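Local coordinates for protein Ral guanine nucleotide dissociation stimulator-like 2 (Mus musculus, PDB 4JGW) that probably acts as a guanine nucleotide exchange factor for small G proteins and associates with GTP-bound Rap1A and H-Ras in vitro, at residues Phe201-Leu212 / Leu441-Leu451; Phe253-Val264 / Ser308-Leu317. All coordinates share one frame; numbering follows the deposited sequence.

Contact 1: Phe201-Leu212 / Leu441-Leu451; sequences FLADHLAEQLTL and LRPNSDIQQWL
Leu441 lays its side chain against the middle of helix 203-219: CD2 touches the aliphatic part of Glu208, CD1 rests near the Glu208 carbonyl, and Leu212 CD1 packs on Leu441 CB at 3.8 Å. The backbone then runs past the helix in extended form. Arg442 O accepts a weak bond from Gln209 NE2, and Leu212 CD2 packs against Pro443.

Asn444 uses both backbone and side chain. Its N donates to Gln209 OE1 at 2.6 Å, from well above the carbonyl plane, while its OD1 N-caps the following helix by accepting from Ile447 N. Gln209 reaches the chain by a bend at chi2, which brings its amide up to the turn. Ile447 divides its branches: CG1 lies over one face of the Phe201 ring, a CH-pi contact 3.8 Å from the centroid, CG2 meets Gln209 CG and Leu206 CD2, and CD1 abuts His205 CB. Gln448 NE2 gives Gln209 OE1 a second, nearly straight bond (171°), arriving from the opposite face to Asn444 N, so the oxygen of the buried Gln209 is gripped by two donors.

Trp450 meets Phe201 CE1 through CG at 3.9 Å, their planes inclined at 53°, and takes Leu206 CD2 against CZ3; its NE1 donates to Asp194 O. Leu451 closes the row on Leu210. Within the Ras-GEF region, the short segments 445-451 and 203-212 cross at -69°, while helix 284-303 packs on the latter through Ala203 and Ala207.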
# COMPACT_ATOMS: atom_id res chain seq x y z
N PHE A 201 4.76 -30.79 -6.42
CA PHE A 201 3.63 -30.32 -5.61
C PHE A 201 2.41 -30.05 -6.48
O PHE A 201 2.53 -29.78 -7.67
CB PHE A 201 4.01 -29.06 -4.83
CG PHE A 201 5.28 -29.18 -4.04
CD1 PHE A 201 6.44 -28.56 -4.48
CD2 PHE A 201 5.32 -29.92 -2.86
CE1 PHE A 201 7.63 -28.66 -3.76
CE2 PHE A 201 6.50 -30.03 -2.13
CZ PHE A 201 7.66 -29.40 -2.58
N LEU A 202 1.23 -30.12 -5.87
CA LEU A 202 -0.01 -29.78 -6.57
C LEU A 202 -0.12 -28.27 -6.77
O LEU A 202 0.31 -27.49 -5.91
CB LEU A 202 -1.23 -30.34 -5.82
CG LEU A 202 -1.45 -31.85 -5.90
CD1 LEU A 202 -2.33 -32.35 -4.76
CD2 LEU A 202 -2.04 -32.27 -7.24
N ALA A 203 -0.67 -27.87 -7.92
CA ALA A 203 -0.69 -26.46 -8.33
C ALA A 203 -1.49 -25.56 -7.40
O ALA A 203 -1.07 -24.45 -7.10
CB ALA A 203 -1.19 -26.34 -9.76
N ASP A 204 -2.65 -26.05 -6.95
CA ASP A 204 -3.48 -25.31 -6.00
C ASP A 204 -2.76 -25.11 -4.67
O ASP A 204 -2.88 -24.05 -4.05
CB ASP A 204 -4.85 -25.98 -5.81
CG ASP A 204 -4.75 -27.45 -5.44
OD1 ASP A 204 -4.01 -28.20 -6.12
OD2 ASP A 204 -5.42 -27.86 -4.47
N HIS A 205 -2.00 -26.12 -4.24
CA HIS A 205 -1.22 -26.02 -3.01
C HIS A 205 -0.10 -24.99 -3.13
O HIS A 205 0.16 -24.23 -2.19
CB HIS A 205 -0.62 -27.38 -2.62
CG HIS A 205 -1.64 -28.38 -2.16
ND1 HIS A 205 -1.41 -29.74 -2.20
CD2 HIS A 205 -2.89 -28.23 -1.65
CE1 HIS A 205 -2.47 -30.38 -1.73
NE2 HIS A 205 -3.38 -29.48 -1.39
N LEU A 206 0.56 -24.97 -4.29
CA LEU A 206 1.61 -24.00 -4.57
C LEU A 206 1.05 -22.58 -4.53
O LEU A 206 1.63 -21.70 -3.89
CB LEU A 206 2.27 -24.29 -5.92
CG LEU A 206 3.14 -25.54 -6.01
CD1 LEU A 206 3.19 -26.08 -7.44
CD2 LEU A 206 4.54 -25.30 -5.47
N ALA A 207 -0.09 -22.38 -5.19
CA ALA A 207 -0.78 -21.09 -5.19
C ALA A 207 -1.14 -20.64 -3.78
O ALA A 207 -0.86 -19.50 -3.39
CB ALA A 207 -2.02 -21.14 -6.07
N GLU A 208 -1.75 -21.55 -3.01
CA GLU A 208 -2.10 -21.29 -1.61
C GLU A 208 -0.89 -20.87 -0.78
O GLU A 208 -0.99 -19.99 0.09
CB GLU A 208 -2.74 -22.53 -0.98
CG GLU A 208 -4.18 -22.78 -1.40
CD GLU A 208 -4.68 -24.18 -1.05
OE1 GLU A 208 -3.98 -24.92 -0.31
OE2 GLU A 208 -5.78 -24.54 -1.51
N GLN A 209 0.25 -21.49 -1.07
CA GLN A 209 1.48 -21.24 -0.33
C GLN A 209 2.13 -19.93 -0.76
O GLN A 209 2.69 -19.21 0.08
CB GLN A 209 2.42 -22.43 -0.52
CG GLN A 209 3.05 -22.96 0.76
CD GLN A 209 2.07 -23.14 1.91
OE1 GLN A 209 2.42 -22.90 3.06
NE2 GLN A 209 0.85 -23.58 1.62
N LEU A 210 2.07 -19.63 -2.05
CA LEU A 210 2.53 -18.34 -2.56
C LEU A 210 1.67 -17.21 -2.00
O LEU A 210 2.18 -16.14 -1.66
CB LEU A 210 2.52 -18.31 -4.09
CG LEU A 210 3.53 -19.16 -4.87
CD1 LEU A 210 3.31 -19.01 -6.36
CD2 LEU A 210 4.97 -18.80 -4.52
N THR A 211 0.36 -17.46 -1.89
CA THR A 211 -0.59 -16.48 -1.37
C THR A 211 -0.39 -16.21 0.12
O THR A 211 -0.51 -15.06 0.56
CB THR A 211 -2.05 -16.90 -1.67
OG1 THR A 211 -2.18 -17.21 -3.06
CG2 THR A 211 -3.02 -15.78 -1.32
N LEU A 212 -0.06 -17.25 0.89
CA LEU A 212 0.25 -17.10 2.31
C LEU A 212 1.40 -16.12 2.54
O LEU A 212 1.33 -15.26 3.41
CB LEU A 212 0.56 -18.45 2.95
CG LEU A 212 0.63 -18.53 4.48
CD1 LEU A 212 -0.77 -18.50 5.09
CD2 LEU A 212 1.37 -19.78 4.91
N LEU A 441 -5.51 -19.85 5.36
CA LEU A 441 -4.56 -20.75 4.71
C LEU A 441 -3.54 -21.32 5.69
O LEU A 441 -3.11 -20.63 6.62
CB LEU A 441 -3.84 -20.02 3.56
CG LEU A 441 -4.68 -19.38 2.45
CD1 LEU A 441 -3.85 -18.41 1.63
CD2 LEU A 441 -5.33 -20.44 1.55
N ARG A 442 -3.16 -22.57 5.46
CA ARG A 442 -2.26 -23.30 6.36
C ARG A 442 -0.86 -23.43 5.76
O ARG A 442 -0.72 -23.78 4.59
CB ARG A 442 -2.83 -24.69 6.67
CG ARG A 442 -4.33 -24.72 6.95
CD ARG A 442 -4.87 -26.15 6.92
NE ARG A 442 -6.31 -26.18 6.66
CZ ARG A 442 -7.05 -27.29 6.62
NH1 ARG A 442 -6.50 -28.48 6.83
NH2 ARG A 442 -8.35 -27.21 6.37
N PRO A 443 0.18 -23.16 6.57
CA PRO A 443 1.57 -23.31 6.12
C PRO A 443 1.96 -24.77 5.84
O PRO A 443 1.95 -25.60 6.75
CB PRO A 443 2.39 -22.73 7.28
CG PRO A 443 1.49 -22.79 8.46
CD PRO A 443 0.11 -22.60 7.93
N ASN A 444 2.28 -25.05 4.58
CA ASN A 444 2.81 -26.34 4.15
C ASN A 444 4.32 -26.31 4.29
O ASN A 444 5.01 -25.68 3.48
CB ASN A 444 2.39 -26.61 2.70
CG ASN A 444 2.88 -27.96 2.18
OD1 ASN A 444 4.07 -28.28 2.25
ND2 ASN A 444 1.96 -28.74 1.62
N SER A 445 4.84 -27.01 5.30
CA SER A 445 6.27 -26.97 5.64
C SER A 445 7.21 -27.31 4.48
O SER A 445 8.26 -26.70 4.33
CB SER A 445 6.57 -27.86 6.85
OG SER A 445 6.38 -29.23 6.54
N ASP A 446 6.82 -28.29 3.66
CA ASP A 446 7.68 -28.77 2.58
C ASP A 446 7.70 -27.89 1.32
O ASP A 446 8.74 -27.77 0.67
CB ASP A 446 7.39 -30.23 2.24
CG ASP A 446 7.92 -31.19 3.30
OD1 ASP A 446 7.26 -31.37 4.34
OD2 ASP A 446 9.01 -31.77 3.08
N ILE A 447 6.56 -27.28 0.99
CA ILE A 447 6.53 -26.30 -0.11
C ILE A 447 7.32 -25.05 0.30
O ILE A 447 8.07 -24.50 -0.50
CB ILE A 447 5.08 -25.92 -0.53
CG1 ILE A 447 4.32 -27.15 -1.02
CG2 ILE A 447 5.11 -24.85 -1.64
CD1 ILE A 447 2.84 -26.92 -1.27
N GLN A 448 7.14 -24.63 1.55
CA GLN A 448 7.87 -23.49 2.10
C GLN A 448 9.38 -23.71 2.09
O GLN A 448 10.14 -22.81 1.72
CB GLN A 448 7.39 -23.15 3.52
CG GLN A 448 5.99 -22.53 3.58
CD GLN A 448 5.90 -21.14 2.95
OE1 GLN A 448 6.89 -20.41 2.87
NE2 GLN A 448 4.70 -20.77 2.52
N GLN A 449 9.81 -24.92 2.48
CA GLN A 449 11.23 -25.28 2.48
C GLN A 449 11.82 -25.27 1.06
O GLN A 449 12.96 -24.84 0.87
CB GLN A 449 11.45 -26.65 3.14
CG GLN A 449 12.91 -26.99 3.41
CD GLN A 449 13.10 -28.23 4.27
OE1 GLN A 449 12.40 -29.23 4.11
NE2 GLN A 449 14.06 -28.17 5.19
N TRP A 450 11.04 -25.73 0.09
CA TRP A 450 11.44 -25.69 -1.32
C TRP A 450 11.59 -24.25 -1.82
O TRP A 450 12.57 -23.93 -2.50
CB TRP A 450 10.45 -26.47 -2.19
CG TRP A 450 10.68 -26.29 -3.67
CD1 TRP A 450 11.66 -26.85 -4.43
CD2 TRP A 450 9.89 -25.49 -4.56
NE1 TRP A 450 11.55 -26.45 -5.73
CE2 TRP A 450 10.47 -25.61 -5.85
CE3 TRP A 450 8.76 -24.68 -4.40
CZ2 TRP A 450 9.95 -24.95 -6.97
CZ3 TRP A 450 8.24 -24.02 -5.52
CH2 TRP A 450 8.84 -24.17 -6.78
N LEU A 451 10.62 -23.40 -1.49
CA LEU A 451 10.65 -21.98 -1.86
C LEU A 451 11.85 -21.24 -1.27
O LEU A 451 12.42 -20.36 -1.92
CB LEU A 451 9.35 -21.29 -1.44
CG LEU A 451 8.09 -21.57 -2.27
CD1 LEU A 451 6.84 -21.23 -1.48
CD2 LEU A 451 8.12 -20.80 -3.59

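Contact 2: Phe253-Val264 / Ser308-Leu317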
# COMPACT_ATOMS: atom_id res chain seq x y z
N PHE A 253 7.79 -10.70 -4.71
CA PHE A 253 7.28 -10.68 -6.08
C PHE A 253 8.36 -11.10 -7.08
O PHE A 253 8.11 -11.93 -7.96
CB PHE A 253 6.74 -9.28 -6.44
CG PHE A 253 6.38 -9.12 -7.90
CD1 PHE A 253 5.10 -9.39 -8.35
CD2 PHE A 253 7.34 -8.68 -8.82
CE1 PHE A 253 4.76 -9.23 -9.69
CE2 PHE A 253 7.02 -8.53 -10.16
CZ PHE A 253 5.73 -8.81 -10.60
N ASN A 254 9.56 -10.54 -6.92
CA ASN A 254 10.70 -10.85 -7.78
C ASN A 254 11.23 -12.27 -7.60
O ASN A 254 11.72 -12.88 -8.55
CB ASN A 254 11.84 -9.84 -7.57
CG ASN A 254 11.51 -8.44 -8.11
OD1 ASN A 254 10.66 -8.28 -8.99
ND2 ASN A 254 12.19 -7.44 -7.59
N LYS A 255 11.13 -12.79 -6.37
CA LYS A 255 11.52 -14.17 -6.07
C LYS A 255 10.62 -15.18 -6.78
O LYS A 255 11.10 -16.20 -7.29
CB LYS A 255 11.50 -14.44 -4.56
CG LYS A 255 12.71 -13.90 -3.81
CD LYS A 255 12.69 -14.34 -2.35
CE LYS A 255 13.69 -13.54 -1.52
NZ LYS A 255 13.66 -13.92 -0.08
N VAL A 256 9.32 -14.89 -6.81
CA VAL A 256 8.34 -15.75 -7.48
C VAL A 256 8.57 -15.74 -8.99
O VAL A 256 8.63 -16.79 -9.62
CB VAL A 256 6.88 -15.33 -7.13
CG1 VAL A 256 5.87 -16.15 -7.92
CG2 VAL A 256 6.62 -15.48 -5.64
N ALA A 257 8.72 -14.54 -9.55
CA ALA A 257 9.02 -14.36 -10.97
C ALA A 257 10.35 -15.02 -11.34
O ALA A 257 10.49 -15.61 -12.41
CB ALA A 257 9.04 -12.88 -11.34
N GLY A 258 11.33 -14.90 -10.43
CA GLY A 258 12.63 -15.53 -10.60
C GLY A 258 12.54 -17.05 -10.59
O GLY A 258 13.20 -17.72 -11.39
N ALA A 259 11.73 -17.58 -9.68
CA ALA A 259 11.51 -19.02 -9.58
C ALA A 259 10.95 -19.61 -10.87
O ALA A 259 11.36 -20.70 -11.28
CB ALA A 259 10.59 -19.34 -8.41
N VAL A 260 10.02 -18.89 -11.50
CA VAL A 260 9.40 -19.33 -12.76
C VAL A 260 10.43 -19.39 -13.88
O VAL A 260 10.56 -20.41 -14.56
CB VAL A 260 8.21 -18.42 -13.18
CG1 VAL A 260 7.59 -18.91 -14.48
CG2 VAL A 260 7.16 -18.36 -12.08
N VAL A 261 11.17 -18.29 -14.06
CA VAL A 261 12.23 -18.21 -15.06
C VAL A 261 13.26 -19.32 -14.84
O VAL A 261 13.62 -20.04 -15.78
CB VAL A 261 12.92 -16.81 -15.04
CG1 VAL A 261 14.16 -16.80 -15.93
CG2 VAL A 261 11.95 -15.72 -15.46
N SER A 262 13.71 -19.46 -13.60
CA SER A 262 14.72 -20.44 -13.21
C SER A 262 14.31 -21.89 -13.49
O SER A 262 15.10 -22.66 -14.06
CB SER A 262 15.08 -20.25 -11.73
OG SER A 262 16.07 -21.17 -11.31
N SER A 263 13.09 -22.25 -13.11
CA SER A 263 12.61 -23.63 -13.25
C SER A 263 12.33 -24.02 -14.69
O SER A 263 12.65 -25.13 -15.11
CB SER A 263 11.37 -23.88 -12.38
OG SER A 263 10.20 -23.35 -12.97
N VAL A 264 11.74 -23.09 -15.45
CA VAL A 264 11.48 -23.30 -16.88
C VAL A 264 12.80 -23.51 -17.63
O VAL A 264 12.89 -24.37 -18.51
CB VAL A 264 10.66 -22.13 -17.49
CG1 VAL A 264 10.71 -22.15 -19.01
CG2 VAL A 264 9.22 -22.19 -17.01
N SER A 308 -1.03 -10.50 -7.25
CA SER A 308 0.40 -10.25 -7.13
C SER A 308 1.21 -11.40 -7.75
O SER A 308 2.10 -11.15 -8.57
CB SER A 308 0.80 -10.05 -5.66
OG SER A 308 2.18 -9.74 -5.56
N SER A 309 0.91 -12.63 -7.36
CA SER A 309 1.61 -13.79 -7.91
C SER A 309 1.15 -14.18 -9.31
O SER A 309 1.92 -14.75 -10.08
CB SER A 309 1.56 -14.99 -6.96
OG SER A 309 2.62 -14.91 -6.02
N VAL A 310 -0.10 -13.86 -9.65
CA VAL A 310 -0.58 -13.99 -11.03
C VAL A 310 0.32 -13.19 -11.96
O VAL A 310 0.80 -13.71 -12.96
CB VAL A 310 -2.06 -13.54 -11.21
CG1 VAL A 310 -2.42 -13.40 -12.69
CG2 VAL A 310 -2.99 -14.52 -10.55
N TYR A 311 0.57 -11.93 -11.59
CA TYR A 311 1.42 -11.06 -12.39
C TYR A 311 2.89 -11.48 -12.35
O TYR A 311 3.59 -11.36 -13.35
CB TYR A 311 1.28 -9.59 -11.98
CG TYR A 311 1.96 -8.64 -12.96
CD1 TYR A 311 1.44 -8.45 -14.24
CD2 TYR A 311 3.11 -7.96 -12.61
CE1 TYR A 311 2.06 -7.59 -15.14
CE2 TYR A 311 3.74 -7.09 -13.50
CZ TYR A 311 3.20 -6.91 -14.76
OH TYR A 311 3.82 -6.06 -15.65
N ALA A 312 3.34 -11.97 -11.20
CA ALA A 312 4.71 -12.46 -11.05
C ALA A 312 4.99 -13.59 -12.03
O ALA A 312 6.01 -13.58 -12.71
CB ALA A 312 4.96 -12.91 -9.62
N VAL A 313 4.07 -14.54 -12.11
CA VAL A 313 4.22 -15.70 -12.98
C VAL A 313 4.03 -15.33 -14.45
O VAL A 313 4.83 -15.72 -15.30
CB VAL A 313 3.26 -16.86 -12.57
CG1 VAL A 313 3.36 -18.02 -13.55
CG2 VAL A 313 3.58 -17.34 -11.16
N VAL A 314 2.98 -14.57 -14.75
CA VAL A 314 2.66 -14.19 -16.13
C VAL A 314 3.75 -13.30 -16.76
O VAL A 314 4.08 -13.47 -17.93
CB VAL A 314 1.24 -13.57 -16.26
CG1 VAL A 314 1.23 -12.09 -15.91
CG2 VAL A 314 0.68 -13.79 -17.65
N SER A 315 4.30 -12.37 -15.98
CA SER A 315 5.36 -11.49 -16.47
C SER A 315 6.66 -12.25 -16.68
O SER A 315 7.42 -11.96 -17.61
CB SER A 315 5.58 -10.29 -15.54
OG SER A 315 6.08 -10.70 -14.28
N ALA A 316 6.91 -13.23 -15.82
CA ALA A 316 8.05 -14.13 -15.95
C ALA A 316 7.95 -14.98 -17.22
O ALA A 316 8.94 -15.21 -17.90
CB ALA A 316 8.17 -15.02 -14.73
N LEU A 317 6.73 -15.44 -17.54
CA LEU A 317 6.49 -16.25 -18.73
C LEU A 317 6.46 -15.44 -20.02
O LEU A 317 6.67 -15.99 -21.11
CB LEU A 317 5.20 -17.07 -18.57
CG LEU A 317 5.18 -18.22 -17.57
CD1 LEU A 317 3.79 -18.84 -17.49
CD2 LEU A 317 6.21 -19.29 -17.91
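Helices 253-264 and 308-317 run in broadly the same direction, crossing at -38° with their axes 8.0 Å apart, and their backbones draw closest where the CA atoms of Ala257 and Ala312 lie 4.7 Å from each other. Small residues permit this approach. Ala257 CB sits against Ala312 O, which also receives a CA-H...O contact from Ala257 CA, and one turn on, Ala316 CB presses on Ala257 O and on Val260 CB. Beside this crossing, Val256 CG1 fits against Ala312 CB and Val313 CG2. The hydroxyl of the buried Ser309 lies alongside Val256 and is hydrogen-bonded to Asp214.

At one end Phe253 fits as a knob into a hole formed by Ser308, Tyr311, Ala312 and Ser315. With CG anti to the backbone N (chi1 171°), the ring swings toward helix 308-317 and brings its far edge in: CE1 lies 3.7 Å from Ala312 CB, and CZ meets Tyr311 CD2 at 3.4 Å. The two rings touch rim to rim with planes 23° apart, neither covering the other, and both also meet the ring of Tyr390. Ser315 OG turns back to donate to Tyr311 O at 2.7 Å, satisfying its hydroxyl within its own helix.

Toward the other end, Val260 splits its methyls, CG2 meeting Val313 CG2 and CG1 reaching Leu317 CD2 at 3.7 Å, while Val261 CG2 leans on Ala316.

No conventional hydrogen bond joins the two helices; the polar contribution is the CA-H...O contact. Cohesion between them therefore rests on apolar burial and close shape fit in the core of the RasGEF domain, with the hydroxyls of Ser315 and Ser309 satisfied by Tyr311 O and Asp214.

From the N terminus, the chain leaves the REM domain (Ras exchanger motif, the RasGEF N-terminal region) and enters helix 203-219, the first half of contact 1. Helix 244-264 follows and begins contact 2, which closes a short loop when helix 307-318 returns to it after helix 284-303. Contact 1 closes only much later, when 441-451 comes back to helix 203-219, so the smaller loop lies wholly within the larger. Contact 1 thus ties the C-terminal part of the Ras-GEF region to helix 203-219, and contact 2 ties helix 244-264 to helix 307-318. Their centres are about 15 Å apart, and Leu210 joins them by packing on Val256 and Ser309, its CD2 3.9 Å from Val256 CG2.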